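Local coordinates for ThiJ/pfpI family protein (Bacillus anthracis, PDB 3EFE), which is of uncharacterised function but belongs to the DJ-1/PfpI family, whose relatives include chaperones, proteases and other enzymes built on a glutaminase-like fold, at residues D116-N120 and M121-D125; E135-K138 and M139-N143; F149-G153 and P154-D158; G166-P169 and L170-A173. All coordinates share one frame; numbering follows the deposited sequence.

Contact 1: D116-N120 and M121-D125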
ATOM      1  N   ASP D 116      19.507  -1.048   0.033  1.00 41.91           N
ATOM      2  CA  ASP D 116      20.688  -0.951   0.872  1.00 43.48           C
ATOM      3  C   ASP D 116      21.119  -2.276   1.534  1.00 43.91           C
ATOM      4  O   ASP D 116      22.323  -2.541   1.602  1.00 44.07           O
ATOM      5  CB  ASP D 116      20.505   0.174   1.895  1.00 43.79           C
ATOM      6  CG  ASP D 116      20.551   1.554   1.236  1.00 47.90           C
ATOM      7  OD1 ASP D 116      20.981   1.594   0.052  1.00 53.71           O
ATOM      8  OD2 ASP D 116      20.216   2.590   1.864  1.00 51.11           O
ATOM      9  N   ALA D 117      20.196  -3.148   1.950  1.00 44.90           N
ATOM     10  CA  ALA D 117      20.634  -4.501   2.431  1.00 45.46           C
ATOM     11  C   ALA D 117      21.480  -5.237   1.374  1.00 46.56           C
ATOM     12  O   ALA D 117      22.557  -5.803   1.673  1.00 47.60           O
ATOM     13  CB  ALA D 117      19.483  -5.335   2.811  1.00 46.20           C
ATOM     14  N   LEU D 118      20.996  -5.186   0.141  1.00 45.92           N
ATOM     15  CA  LEU D 118      21.603  -5.824  -0.985  1.00 46.30           C
ATOM     16  C   LEU D 118      22.892  -5.148  -1.398  1.00 46.51           C
ATOM     17  O   LEU D 118      23.867  -5.809  -1.729  1.00 46.73           O
ATOM     18  CB  LEU D 118      20.641  -5.792  -2.196  1.00 46.48           C
ATOM     19  CG  LEU D 118      19.681  -6.951  -2.483  1.00 46.10           C
ATOM     20  CD1 LEU D 118      19.063  -7.536  -1.265  1.00 47.02           C
ATOM     21  CD2 LEU D 118      18.606  -6.487  -3.411  1.00 45.40           C
ATOM     22  N   ALA D 119      22.860  -3.829  -1.494  1.00 47.15           N
ATOM     23  CA  ALA D 119      24.073  -3.045  -1.757  1.00 46.59           C
ATOM     24  C   ALA D 119      25.208  -3.421  -0.791  1.00 46.64           C
ATOM     25  O   ALA D 119      26.348  -3.651  -1.199  1.00 46.86           O
ATOM     26  CB  ALA D 119      23.764  -1.562  -1.671  1.00 46.89           C
ATOM     27  N   ASN D 120      24.907  -3.547   0.488  1.00 46.89           N
ATOM     28  CA  ASN D 120      25.947  -3.972   1.422  1.00 47.43           C
ATOM     29  C   ASN D 120      26.417  -5.430   1.397  1.00 48.10           C
ATOM     30  O   ASN D 120      27.331  -5.788   2.141  1.00 49.16           O
ATOM     31  CB  ASN D 120      25.571  -3.622   2.852  1.00 47.34           C
ATOM     32  CG  ASN D 120      26.838  -3.366   3.749  1.00 46.30           C
ATOM     33  OD1 ASN D 120      26.901  -3.811   4.892  1.00 42.38           O
ATOM     34  ND2 ASN D 120      27.803  -2.619   3.217  1.00 37.68           N
ATOM     35  N   MET D 121      25.826  -6.275   0.565  1.00 48.74           N
ATOM     36  CA  MET D 121      26.258  -7.695   0.471  1.00 48.20           C
ATOM     37  C   MET D 121      27.078  -7.939  -0.811  1.00 47.88           C
ATOM     38  O   MET D 121      27.576  -9.053  -1.067  1.00 48.07           O
ATOM     39  CB  MET D 121      25.058  -8.634   0.577  1.00 47.33           C
ATOM     40  CG  MET D 121      24.413  -8.575   1.883  1.00 47.38           C
ATOM     41  SD  MET D 121      25.061  -9.748   3.053  1.00 47.23           S
ATOM     42  CE  MET D 121      24.704  -8.768   4.469  1.00 46.14           C
ATOM     43  N   GLY D 122      27.266  -6.862  -1.562  1.00 48.30           N
ATOM     44  CA  GLY D 122      28.028  -6.875  -2.800  1.00 47.69           C
ATOM     45  C   GLY D 122      27.175  -7.048  -4.023  1.00 47.96           C
ATOM     46  O   GLY D 122      27.683  -6.959  -5.188  1.00 47.58           O
ATOM     47  N   TYR D 123      25.873  -7.321  -3.814  1.00 48.33           N
ATOM     48  CA  TYR D 123      25.069  -7.849  -4.955  1.00 46.83           C
ATOM     49  C   TYR D 123      24.722  -6.812  -6.020  1.00 46.54           C
ATOM     50  O   TYR D 123      24.381  -7.200  -7.137  1.00 48.05           O
ATOM     51  CB  TYR D 123      23.786  -8.509  -4.516  1.00 46.93           C
ATOM     52  CG  TYR D 123      23.825  -9.584  -3.435  1.00 46.89           C
ATOM     53  CD1 TYR D 123      24.731 -10.604  -3.461  1.00 47.06           C
ATOM     54  CD2 TYR D 123      22.840  -9.621  -2.438  1.00 47.11           C
ATOM     55  CE1 TYR D 123      24.685 -11.629  -2.499  1.00 46.04           C
ATOM     56  CE2 TYR D 123      22.804 -10.625  -1.476  1.00 46.56           C
ATOM     57  CZ  TYR D 123      23.717 -11.640  -1.541  1.00 46.22           C
ATOM     58  OH  TYR D 123      23.689 -12.641  -0.589  1.00 47.52           O
ATOM     59  N   LEU D 124      24.802  -5.518  -5.708  1.00 45.81           N
ATOM     60  CA  LEU D 124      24.549  -4.429  -6.697  1.00 46.38           C
ATOM     61  C   LEU D 124      25.865  -3.873  -7.358  1.00 46.89           C
ATOM     62  O   LEU D 124      25.912  -2.824  -8.050  1.00 45.11           O
ATOM     63  CB  LEU D 124      23.783  -3.279  -6.002  1.00 45.55           C
ATOM     64  CG  LEU D 124      22.504  -3.546  -5.174  1.00 44.15           C
ATOM     65  CD1 LEU D 124      21.894  -2.235  -4.748  1.00 42.38           C
ATOM     66  CD2 LEU D 124      21.416  -4.386  -5.903  1.00 42.07           C
ATOM     67  N   ASP D 125      26.961  -4.565  -7.076  1.00 48.84           N
ATOM     68  CA  ASP D 125      28.280  -4.113  -7.508  1.00 49.73           C
ATOM     69  C   ASP D 125      28.378  -4.166  -8.980  1.00 50.94           C
ATOM     70  O   ASP D 125      29.085  -3.340  -9.521  1.00 51.72           O
ATOM     71  CB  ASP D 125      29.405  -4.962  -6.897  1.00 50.07           C
ATOM     72  CG  ASP D 125      29.714  -4.568  -5.476  1.00 48.18           C
ATOM     73  OD1 ASP D 125      29.013  -3.669  -4.979  1.00 46.99           O
ATOM     74  OD2 ASP D 125      30.634  -5.148  -4.849  1.00 49.18           O
TER
HETATM   75  O   HOH W   1      26.681  -3.918  -3.783  1.00 38.87           O
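Leu118 O, near the end of helix 113-119, accepts two backbone N-H groups, from Met121 N at 3.1 Å and from Tyr123 N at 3.3 Å, which reach it from opposite faces of its carbonyl plane. The second bond, with a weak one from Gly122 N to Ala119 O (3.4 Å), defines a Schellman motif. Gly122 carries the turn with a phi of 95°, a value that glycine adopts easily because it has no beta carbon to press on the preceding carbonyl oxygen.

The side chains pack beside the turn. Leu118 CG lies 4.1 Å from Tyr123 CD2, the two groups crossing at about a right angle, while Met121 CB rests over one face of the ring, toward its rim. The phenol's OH continues to helix 92-104, where it is hydrogen-bonded to Leu95 O. Leu124 turns back to the helix: with CG opposite the carbonyl carbon (chi1 -50°), its CD1 packs 3.7 Å from Ala119 CB and its CD2 4.0 Å from Leu118 CB. Ala119 O is also gripped from outside the backbone, by a water that donates to it at 2.6 Å and gives its other hydrogen to Asp125 OD1, likewise at 2.6 Å.

Contact 2: E135-K138 and M139-N143; sequences EYTK and MVCPN
Tyr136 and Val140, one helical turn apart, make the tight part of this contact. Val140 CG2 sits 3.5 Å from the centroid of the Tyr136 ring and 17° off the ring normal, which meets the geometry of a CH-pi contact over the face. The same methyl comes within 3.4 Å of Tyr136 CE1. Met139 reaches the ring too: its chain runs straight as far as the sulfur, then bends at chi3 (73°), carrying CE to 3.3 Å from Tyr136 CE1 in an oblique approach. Tyr136 can meet both partners because its CG stands opposite the backbone N (chi1 -176°).

These residues form the last turn of helix 134-140, which ends in weak, shared bonds. Met139 N to Glu135 O (3.1 Å) is an ordinary i to i+4 bond. Val140 N makes the next, to Tyr136 O (3.0 Å), but also has a weak second bond to Thr137 O. Cys141, the first residue to leave helical angles, has its N shared between Thr137 O and Lys138 O, and both bonds are weak.

Close as it is, the Tyr136 cluster lies on the solvent-facing surface. The buried side is looser within the contact, with Thr137 CG2 4.0 Å from Cys141 SG, yet both residues pack against Ala119 of helix 113-119, and Thr137 OG1 is hydrogen-bonded to Asp116 OD1, Ser131 OG and Asn133 O. Elsewhere on the helix, Lys138 NZ forms a long salt bridge with Glu135 OE2 (3.5 Å) and a second with Glu147.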
ATOM      1  N   GLU D 135      24.189   8.906  -2.132  1.00 37.70           N
ATOM      2  CA  GLU D 135      25.102   9.331  -1.038  1.00 39.12           C
ATOM      3  C   GLU D 135      24.834   8.647   0.253  1.00 39.13           C
ATOM      4  O   GLU D 135      25.767   8.235   0.936  1.00 40.23           O
ATOM      5  CB  GLU D 135      25.195  10.853  -0.936  1.00 39.10           C
ATOM      6  CG  GLU D 135      25.722  11.427  -2.291  1.00 42.46           C
ATOM      7  CD  GLU D 135      27.155  10.883  -2.652  1.00 50.22           C
ATOM      8  OE1 GLU D 135      27.497  10.845  -3.870  1.00 52.94           O
ATOM      9  OE2 GLU D 135      27.958  10.505  -1.716  1.00 55.32           O
ATOM     10  N   TYR D 136      23.558   8.438   0.564  1.00 39.31           N
ATOM     11  CA  TYR D 136      23.219   7.765   1.779  1.00 38.65           C
ATOM     12  C   TYR D 136      23.593   6.292   1.639  1.00 38.44           C
ATOM     13  O   TYR D 136      24.079   5.712   2.576  1.00 39.33           O
ATOM     14  CB  TYR D 136      21.738   7.997   2.105  1.00 38.64           C
ATOM     15  CG  TYR D 136      21.308   7.400   3.426  1.00 39.95           C
ATOM     16  CD1 TYR D 136      21.744   7.937   4.641  1.00 39.97           C
ATOM     17  CD2 TYR D 136      20.486   6.260   3.474  1.00 38.19           C
ATOM     18  CE1 TYR D 136      21.358   7.355   5.880  1.00 39.00           C
ATOM     19  CE2 TYR D 136      20.107   5.674   4.672  1.00 37.39           C
ATOM     20  CZ  TYR D 136      20.520   6.238   5.881  1.00 41.96           C
ATOM     21  OH  TYR D 136      20.148   5.623   7.065  1.00 41.14           O
ATOM     22  N   THR D 137      23.396   5.691   0.464  1.00 38.33           N
ATOM     23  CA  THR D 137      23.685   4.280   0.295  1.00 38.80           C
ATOM     24  C   THR D 137      25.195   4.085   0.480  1.00 38.64           C
ATOM     25  O   THR D 137      25.583   3.142   1.127  1.00 38.63           O
ATOM     26  CB  THR D 137      23.248   3.733  -1.140  1.00 39.25           C
ATOM     27  OG1 THR D 137      21.831   3.864  -1.325  1.00 39.99           O
ATOM     28  CG2 THR D 137      23.680   2.277  -1.371  1.00 37.16           C
ATOM     29  N   LYS D 138      26.031   4.951  -0.102  1.00 38.07           N
ATOM     30  CA  LYS D 138      27.459   4.814   0.083  1.00 40.62           C
ATOM     31  C   LYS D 138      27.844   4.953   1.565  1.00 40.82           C
ATOM     32  O   LYS D 138      28.542   4.099   2.072  1.00 41.92           O
ATOM     33  CB  LYS D 138      28.283   5.807  -0.771  1.00 40.35           C
ATOM     34  CG  LYS D 138      27.805   5.884  -2.176  1.00 41.30           C
ATOM     35  CD  LYS D 138      28.856   6.373  -3.079  1.00 44.51           C
ATOM     36  CE  LYS D 138      28.852   7.880  -3.167  1.00 49.67           C
ATOM     37  NZ  LYS D 138      30.152   8.429  -3.556  1.00 45.71           N
ATOM     38  N   MET D 139      27.346   5.971   2.277  1.00 41.79           N
ATOM     39  CA  MET D 139      27.696   6.137   3.691  1.00 41.77           C
ATOM     40  C   MET D 139      27.343   4.910   4.447  1.00 43.24           C
ATOM     41  O   MET D 139      28.075   4.481   5.335  1.00 43.28           O
ATOM     42  CB  MET D 139      26.956   7.283   4.345  1.00 42.22           C
ATOM     43  CG  MET D 139      27.108   7.304   5.976  1.00 42.01           C
ATOM     44  SD  MET D 139      26.104   8.609   6.576  1.00 40.14           S
ATOM     45  CE  MET D 139      24.504   8.041   6.413  1.00 41.01           C
ATOM     46  N   VAL D 140      26.171   4.302   4.133  1.00 44.27           N
ATOM     47  CA  VAL D 140      25.544   3.316   5.027  1.00 44.64           C
ATOM     48  C   VAL D 140      25.958   1.870   4.663  1.00 45.42           C
ATOM     49  O   VAL D 140      25.748   0.969   5.474  1.00 44.57           O
ATOM     50  CB  VAL D 140      24.002   3.655   5.080  1.00 44.94           C
ATOM     51  CG1 VAL D 140      23.220   2.714   5.824  1.00 41.99           C
ATOM     52  CG2 VAL D 140      23.836   5.054   5.557  1.00 44.04           C
ATOM     53  N   CYS D 141      26.602   1.754   3.480  1.00 45.60           N
ATOM     54  CA  CYS D 141      27.041   0.465   2.927  1.00 45.99           C
ATOM     55  C   CYS D 141      28.557   0.430   2.571  1.00 47.20           C
ATOM     56  O   CYS D 141      28.949   0.645   1.399  1.00 45.44           O
ATOM     57  CB  CYS D 141      26.253   0.131   1.660  1.00 45.65           C
ATOM     58  SG  CYS D 141      24.483   0.178   1.885  1.00 44.56           S
ATOM     59  N   PRO D 142      29.413   0.131   3.578  1.00 48.19           N
ATOM     60  CA  PRO D 142      30.865  -0.045   3.417  1.00 48.66           C
ATOM     61  C   PRO D 142      31.321  -0.981   2.260  1.00 49.55           C
ATOM     62  O   PRO D 142      32.293  -0.643   1.556  1.00 48.57           O
ATOM     63  CB  PRO D 142      31.321  -0.664   4.750  1.00 48.92           C
ATOM     64  CG  PRO D 142      30.115  -0.808   5.618  1.00 49.76           C
ATOM     65  CD  PRO D 142      29.002  -0.002   4.985  1.00 49.23           C
ATOM     66  N   ASN D 143      30.671  -2.152   2.116  1.00 49.85           N
ATOM     67  CA  ASN D 143      31.071  -3.126   1.097  1.00 50.42           C
ATOM     68  C   ASN D 143      30.351  -2.969  -0.272  1.00 49.47           C
ATOM     69  O   ASN D 143      30.321  -3.912  -1.071  1.00 49.94           O
ATOM     70  CB  ASN D 143      31.179  -4.633   1.578  1.00 51.71           C
ATOM     71  CG  ASN D 143      30.392  -4.972   2.863  1.00 56.20           C
ATOM     72  OD1 ASN D 143      29.335  -4.403   3.144  1.00 66.54           O
ATOM     73  ND2 ASN D 143      30.878  -5.981   3.610  1.00 54.03           N
TER

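Contact 3: F149-G153 and P154-D158; sequences FYELG and PAVSD
Glu151 meets the CG2 methyl of Val156 at two points, Glu151 CB at 3.8 Å and Glu151 OE1 at 3.7 Å, the two side chains running obliquely to one another. Val156 presents CG2 because CG1 is turned opposite the backbone N (chi1 167°), and Gly153 CA adds a further touch on the same methyl at 3.9 Å. Extended beyond CG, the glutamate chain carries OE1 to the valine's two methyls, CG2 and, farther off, CG1.

The turn between the two halves depends on a cis peptide bond between Gly153 and Pro154, evident from the 3.1 Å that separates Gly153 CA from Pro154 CA. Gly153 takes a positive phi of 71°, in a region of backbone angles where a residue with a beta carbon is disfavoured. The chain is thereby folded sharply, and Pro154 CA makes a CA-H...O contact with Leu152 O at 3.5 Å.

Beyond the proline begins strand 155-158, the outermost strand at one end of the chain's mixed sheet. It is joined to strand 161-164 in an antiparallel hairpin, with backbone hydrogen bonds linking Val156 and Thr163. The incoming loop 149-153 is bonded instead to His129, through the backbones of Phe149 and Glu151.

Glu151 and Val156 thus meet by van der Waals contact; between the two segments there is no conventional hydrogen bond, the Pro154 CA-H...O contact apart. Electrostatic support comes from elsewhere: Glu151 OE2 forms a salt bridge with Lys128, which probably helps to hold the carboxylate in place while OE1 lies against the valine methyl.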
ATOM      1  N   PHE D 149      27.138   1.597 -11.667  1.00 52.61           N
ATOM      2  CA  PHE D 149      25.889   0.931 -12.073  1.00 51.66           C
ATOM      3  C   PHE D 149      24.574   1.550 -11.609  1.00 50.84           C
ATOM      4  O   PHE D 149      23.488   1.176 -12.100  1.00 51.32           O
ATOM      5  CB  PHE D 149      25.936  -0.523 -11.610  1.00 52.83           C
ATOM      6  CG  PHE D 149      26.960  -1.320 -12.357  1.00 55.01           C
ATOM      7  CD1 PHE D 149      26.626  -1.932 -13.583  1.00 56.03           C
ATOM      8  CD2 PHE D 149      28.292  -1.386 -11.899  1.00 55.20           C
ATOM      9  CE1 PHE D 149      27.600  -2.626 -14.321  1.00 56.19           C
ATOM     10  CE2 PHE D 149      29.264  -2.079 -12.624  1.00 54.64           C
ATOM     11  CZ  PHE D 149      28.914  -2.706 -13.836  1.00 55.04           C
ATOM     12  N   TYR D 150      24.696   2.509 -10.709  1.00 48.59           N
ATOM     13  CA  TYR D 150      23.624   3.230 -10.138  1.00 48.56           C
ATOM     14  C   TYR D 150      22.967   4.212 -11.084  1.00 48.00           C
ATOM     15  O   TYR D 150      23.632   5.057 -11.651  1.00 47.44           O
ATOM     16  CB  TYR D 150      24.128   4.006  -8.886  1.00 46.99           C
ATOM     17  CG  TYR D 150      23.018   4.632  -8.055  1.00 46.63           C
ATOM     18  CD1 TYR D 150      22.572   4.017  -6.902  1.00 45.31           C
ATOM     19  CD2 TYR D 150      22.401   5.839  -8.449  1.00 44.94           C
ATOM     20  CE1 TYR D 150      21.536   4.562  -6.133  1.00 44.87           C
ATOM     21  CE2 TYR D 150      21.385   6.379  -7.716  1.00 45.44           C
ATOM     22  CZ  TYR D 150      20.953   5.726  -6.547  1.00 45.23           C
ATOM     23  OH  TYR D 150      19.945   6.255  -5.806  1.00 44.45           O
ATOM     24  N   GLU D 151      21.634   4.154 -11.127  1.00 48.76           N
ATOM     25  CA  GLU D 151      20.786   5.037 -11.921  1.00 50.42           C
ATOM     26  C   GLU D 151      19.780   5.790 -11.076  1.00 49.40           C
ATOM     27  O   GLU D 151      19.591   5.467  -9.931  1.00 49.65           O
ATOM     28  CB  GLU D 151      20.013   4.209 -12.954  1.00 50.17           C
ATOM     29  CG  GLU D 151      20.849   3.733 -14.051  1.00 53.18           C
ATOM     30  CD  GLU D 151      20.123   2.731 -14.902  1.00 55.85           C
ATOM     31  OE1 GLU D 151      18.868   2.851 -15.042  1.00 63.50           O
ATOM     32  OE2 GLU D 151      20.808   1.824 -15.448  1.00 65.63           O
ATOM     33  N   LEU D 152      19.118   6.786 -11.665  1.00 50.08           N
ATOM     34  CA  LEU D 152      18.178   7.683 -10.928  1.00 50.59           C
ATOM     35  C   LEU D 152      16.825   7.030 -10.741  1.00 50.17           C
ATOM     36  O   LEU D 152      16.131   7.344  -9.799  1.00 51.99           O
ATOM     37  CB  LEU D 152      17.983   9.037 -11.648  1.00 51.14           C
ATOM     38  CG  LEU D 152      18.671  10.292 -11.061  1.00 53.00           C
ATOM     39  CD1 LEU D 152      20.153  10.065 -10.592  1.00 53.53           C
ATOM     40  CD2 LEU D 152      18.572  11.470 -12.064  1.00 52.43           C
ATOM     41  N   GLY D 153      16.443   6.134 -11.648  1.00 48.93           N
ATOM     42  CA  GLY D 153      15.259   5.340 -11.441  1.00 47.58           C
ATOM     43  C   GLY D 153      14.102   6.260 -11.583  1.00 45.17           C
ATOM     44  O   GLY D 153      14.062   6.996 -12.540  1.00 46.10           O
ATOM     45  N   PRO D 154      13.152   6.254 -10.641  1.00 42.79           N
ATOM     46  CA  PRO D 154      13.071   5.651  -9.309  1.00 41.44           C
ATOM     47  C   PRO D 154      12.848   4.113  -9.242  1.00 39.92           C
ATOM     48  O   PRO D 154      12.717   3.594  -8.155  1.00 39.05           O
ATOM     49  CB  PRO D 154      11.832   6.365  -8.717  1.00 41.46           C
ATOM     50  CG  PRO D 154      10.880   6.394  -9.966  1.00 41.86           C
ATOM     51  CD  PRO D 154      11.864   6.904 -11.012  1.00 42.78           C
ATOM     52  N   ALA D 155      12.702   3.445 -10.377  1.00 38.88           N
ATOM     53  CA  ALA D 155      12.690   1.985 -10.506  1.00 39.10           C
ATOM     54  C   ALA D 155      13.568   1.587 -11.707  1.00 38.96           C
ATOM     55  O   ALA D 155      13.543   2.244 -12.778  1.00 38.91           O
ATOM     56  CB  ALA D 155      11.196   1.400 -10.651  1.00 36.44           C
ATOM     57  N   VAL D 156      14.336   0.520 -11.513  1.00 39.65           N
ATOM     58  CA  VAL D 156      15.337   0.057 -12.471  1.00 40.48           C
ATOM     59  C   VAL D 156      15.227  -1.469 -12.507  1.00 41.25           C
ATOM     60  O   VAL D 156      15.093  -2.144 -11.455  1.00 40.52           O
ATOM     61  CB  VAL D 156      16.833   0.429 -12.004  1.00 41.19           C
ATOM     62  CG1 VAL D 156      17.916  -0.310 -12.816  1.00 37.65           C
ATOM     63  CG2 VAL D 156      17.093   1.982 -11.915  1.00 40.11           C
ATOM     64  N   SER D 157      15.350  -2.013 -13.715  1.00 42.95           N
ATOM     65  CA  SER D 157      15.273  -3.474 -13.954  1.00 43.77           C
ATOM     66  C   SER D 157      16.491  -3.965 -14.733  1.00 44.10           C
ATOM     67  O   SER D 157      16.818  -3.384 -15.726  1.00 43.82           O
ATOM     68  CB  SER D 157      13.993  -3.846 -14.722  1.00 43.79           C
ATOM     69  OG  SER D 157      13.791  -5.254 -14.656  1.00 45.99           O
ATOM     70  N   ASP D 158      17.124  -5.033 -14.225  1.00 45.42           N
ATOM     71  CA  ASP D 158      18.328  -5.660 -14.769  1.00 44.89           C
ATOM     72  C   ASP D 158      18.305  -7.180 -14.604  1.00 44.50           C
ATOM     73  O   ASP D 158      18.550  -7.700 -13.510  1.00 44.30           O
ATOM     74  CB  ASP D 158      19.607  -5.142 -14.085  1.00 45.52           C
ATOM     75  CG  ASP D 158      20.887  -5.583 -14.821  1.00 48.05           C
ATOM     76  OD1 ASP D 158      20.813  -5.819 -16.093  1.00 54.43           O
ATOM     77  OD2 ASP D 158      21.958  -5.692 -14.153  1.00 50.72           O
TER

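Contact 4: G166-P169 and L170-A173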
ATOM      1  N   GLY D 166      11.618   3.947  -2.316  1.00 32.63           N
ATOM      2  CA  GLY D 166      10.448   3.845  -1.482  1.00 32.19           C
ATOM      3  C   GLY D 166       9.314   4.764  -1.856  1.00 32.77           C
ATOM      4  O   GLY D 166       8.109   4.414  -1.654  1.00 31.08           O
ATOM      5  N   ILE D 167       9.653   5.877  -2.513  1.00 32.22           N
ATOM      6  CA  ILE D 167       8.588   6.764  -2.974  1.00 33.55           C
ATOM      7  C   ILE D 167       7.940   6.332  -4.288  1.00 33.85           C
ATOM      8  O   ILE D 167       6.997   6.954  -4.732  1.00 36.63           O
ATOM      9  CB  ILE D 167       9.002   8.255  -3.048  1.00 33.82           C
ATOM     10  CG1 ILE D 167      10.055   8.478  -4.152  1.00 35.98           C
ATOM     11  CG2 ILE D 167       9.529   8.726  -1.649  1.00 31.74           C
ATOM     12  CD1 ILE D 167      10.827   9.743  -3.941  1.00 31.95           C
ATOM     13  N   ALA D 168       8.416   5.257  -4.885  1.00 33.54           N
ATOM     14  CA  ALA D 168       7.996   4.836  -6.219  1.00 34.19           C
ATOM     15  C   ALA D 168       7.403   3.403  -6.214  1.00 34.59           C
ATOM     16  O   ALA D 168       7.839   2.541  -6.993  1.00 34.85           O
ATOM     17  CB  ALA D 168       9.223   4.915  -7.175  1.00 32.02           C
ATOM     18  N   PRO D 169       6.360   3.144  -5.375  1.00 35.37           N
ATOM     19  CA  PRO D 169       5.746   1.797  -5.403  1.00 33.84           C
ATOM     20  C   PRO D 169       5.008   1.358  -6.691  1.00 34.07           C
ATOM     21  O   PRO D 169       4.943   0.145  -6.985  1.00 33.34           O
ATOM     22  CB  PRO D 169       4.810   1.811  -4.204  1.00 33.94           C
ATOM     23  CG  PRO D 169       4.662   3.220  -3.793  1.00 34.58           C
ATOM     24  CD  PRO D 169       5.718   4.033  -4.386  1.00 35.19           C
ATOM     25  N   LEU D 170       4.429   2.300  -7.443  1.00 34.08           N
ATOM     26  CA  LEU D 170       3.717   1.983  -8.709  1.00 32.87           C
ATOM     27  C   LEU D 170       4.685   1.594  -9.755  1.00 33.14           C
ATOM     28  O   LEU D 170       4.419   0.653 -10.544  1.00 34.26           O
ATOM     29  CB  LEU D 170       3.024   3.203  -9.280  1.00 33.32           C
ATOM     30  CG  LEU D 170       1.517   3.422  -9.349  1.00 37.89           C
ATOM     31  CD1 LEU D 170       1.161   4.630 -10.300  1.00 37.42           C
ATOM     32  CD2 LEU D 170       0.796   2.122  -9.761  1.00 32.86           C
ATOM     33  N   GLU D 171       5.761   2.391  -9.859  1.00 31.84           N
ATOM     34  CA  GLU D 171       6.860   2.105 -10.770  1.00 32.46           C
ATOM     35  C   GLU D 171       7.539   0.755 -10.440  1.00 31.89           C
ATOM     36  O   GLU D 171       7.866  -0.024 -11.352  1.00 31.58           O
ATOM     37  CB  GLU D 171       7.949   3.232 -10.720  1.00 32.65           C
ATOM     38  CG  GLU D 171       7.578   4.450 -11.437  1.00 32.53           C
ATOM     39  CD  GLU D 171       6.566   5.304 -10.689  1.00 39.34           C
ATOM     40  OE1 GLU D 171       6.339   5.147  -9.420  1.00 38.74           O
ATOM     41  OE2 GLU D 171       6.016   6.176 -11.416  1.00 39.35           O
ATOM     42  N   PHE D 172       7.808   0.549  -9.143  1.00 31.13           N
ATOM     43  CA  PHE D 172       8.283  -0.725  -8.620  1.00 31.65           C
ATOM     44  C   PHE D 172       7.376  -1.868  -9.081  1.00 32.16           C
ATOM     45  O   PHE D 172       7.856  -2.858  -9.619  1.00 33.68           O
ATOM     46  CB  PHE D 172       8.389  -0.653  -7.108  1.00 30.23           C
ATOM     47  CG  PHE D 172       8.886  -1.943  -6.418  1.00 30.21           C
ATOM     48  CD1 PHE D 172      10.153  -2.471  -6.699  1.00 28.59           C
ATOM     49  CD2 PHE D 172       8.099  -2.592  -5.485  1.00 27.88           C
ATOM     50  CE1 PHE D 172      10.601  -3.585  -6.036  1.00 28.44           C
ATOM     51  CE2 PHE D 172       8.539  -3.753  -4.855  1.00 28.81           C
ATOM     52  CZ  PHE D 172       9.817  -4.202  -5.073  1.00 28.25           C
ATOM     53  N   ALA D 173       6.083  -1.714  -8.888  1.00 33.66           N
ATOM     54  CA  ALA D 173       5.070  -2.766  -9.192  1.00 34.03           C
ATOM     55  C   ALA D 173       5.015  -3.021 -10.693  1.00 35.21           C
ATOM     56  O   ALA D 173       4.948  -4.147 -11.145  1.00 34.80           O
ATOM     57  CB  ALA D 173       3.678  -2.356  -8.643  1.00 32.58           C
TER
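Glu171 folds back on Ala168: its CB lies 3.8 Å from Ala168 O and 4.1 Å from Ala168 CB, and CG then passes Pro154, whose ring lies beside it. A bend at chi2 (76°) turns the carboxylate toward the start of the helix, where OE1 comes to rest 3.6 Å from Ala168 CA and 3.7 Å from Ala168 CB. The other oxygen, OE2, points to different partners, being hydrogen-bonded to Tyr192 OH and salt-bridged to Lys196 of helix 185-197.

Ala168 occupies the N-cap position of helix 169-179, which follows strand 161-164 in the alpha/beta fold, and Pro169 opens the first turn. The first i to i+4 bond runs from Phe172 N to Ala168 O at 2.9 Å, nearly straight at 164°. Ala173 N makes the next, to Pro169 O at 2.9 Å, approaching from above the carbonyl plane.

Phe172 CB is 3.5 Å from Pro169 O, which lies at the edge of the ring, near its plane. With CG opposite the backbone N (chi1 -180°), the ring extends toward Ala109 and Ile111 of the central sheet. His198 of the second subunit also packs against Ala168 and Glu171.

In the fold
Contacts 1 and 2 end successive helices, 113-119 and 134-140, that lean on each other, with Asn120 packing on Cys141 and Pro142. Their terminations differ, a Schellman turn with a water in contact 1 against an end of weak, shared bonds in contact 2. Contact 4 is the reverse, a helix start, and is largely buried, its centre about 9 Å from the centre of the chain; contact 3 is a surface contact at an edge strand, and contact 2 is mostly exposed, with Thr137 and Cys141 buried. Contacts 3 and 4 touch where Pro154 CB packs 3.4 Å from Ala168 CB. His198 and Tyr23 of the second subunit pack on contact 4, whereas no other chain of the assembly touches contacts 1 and 2.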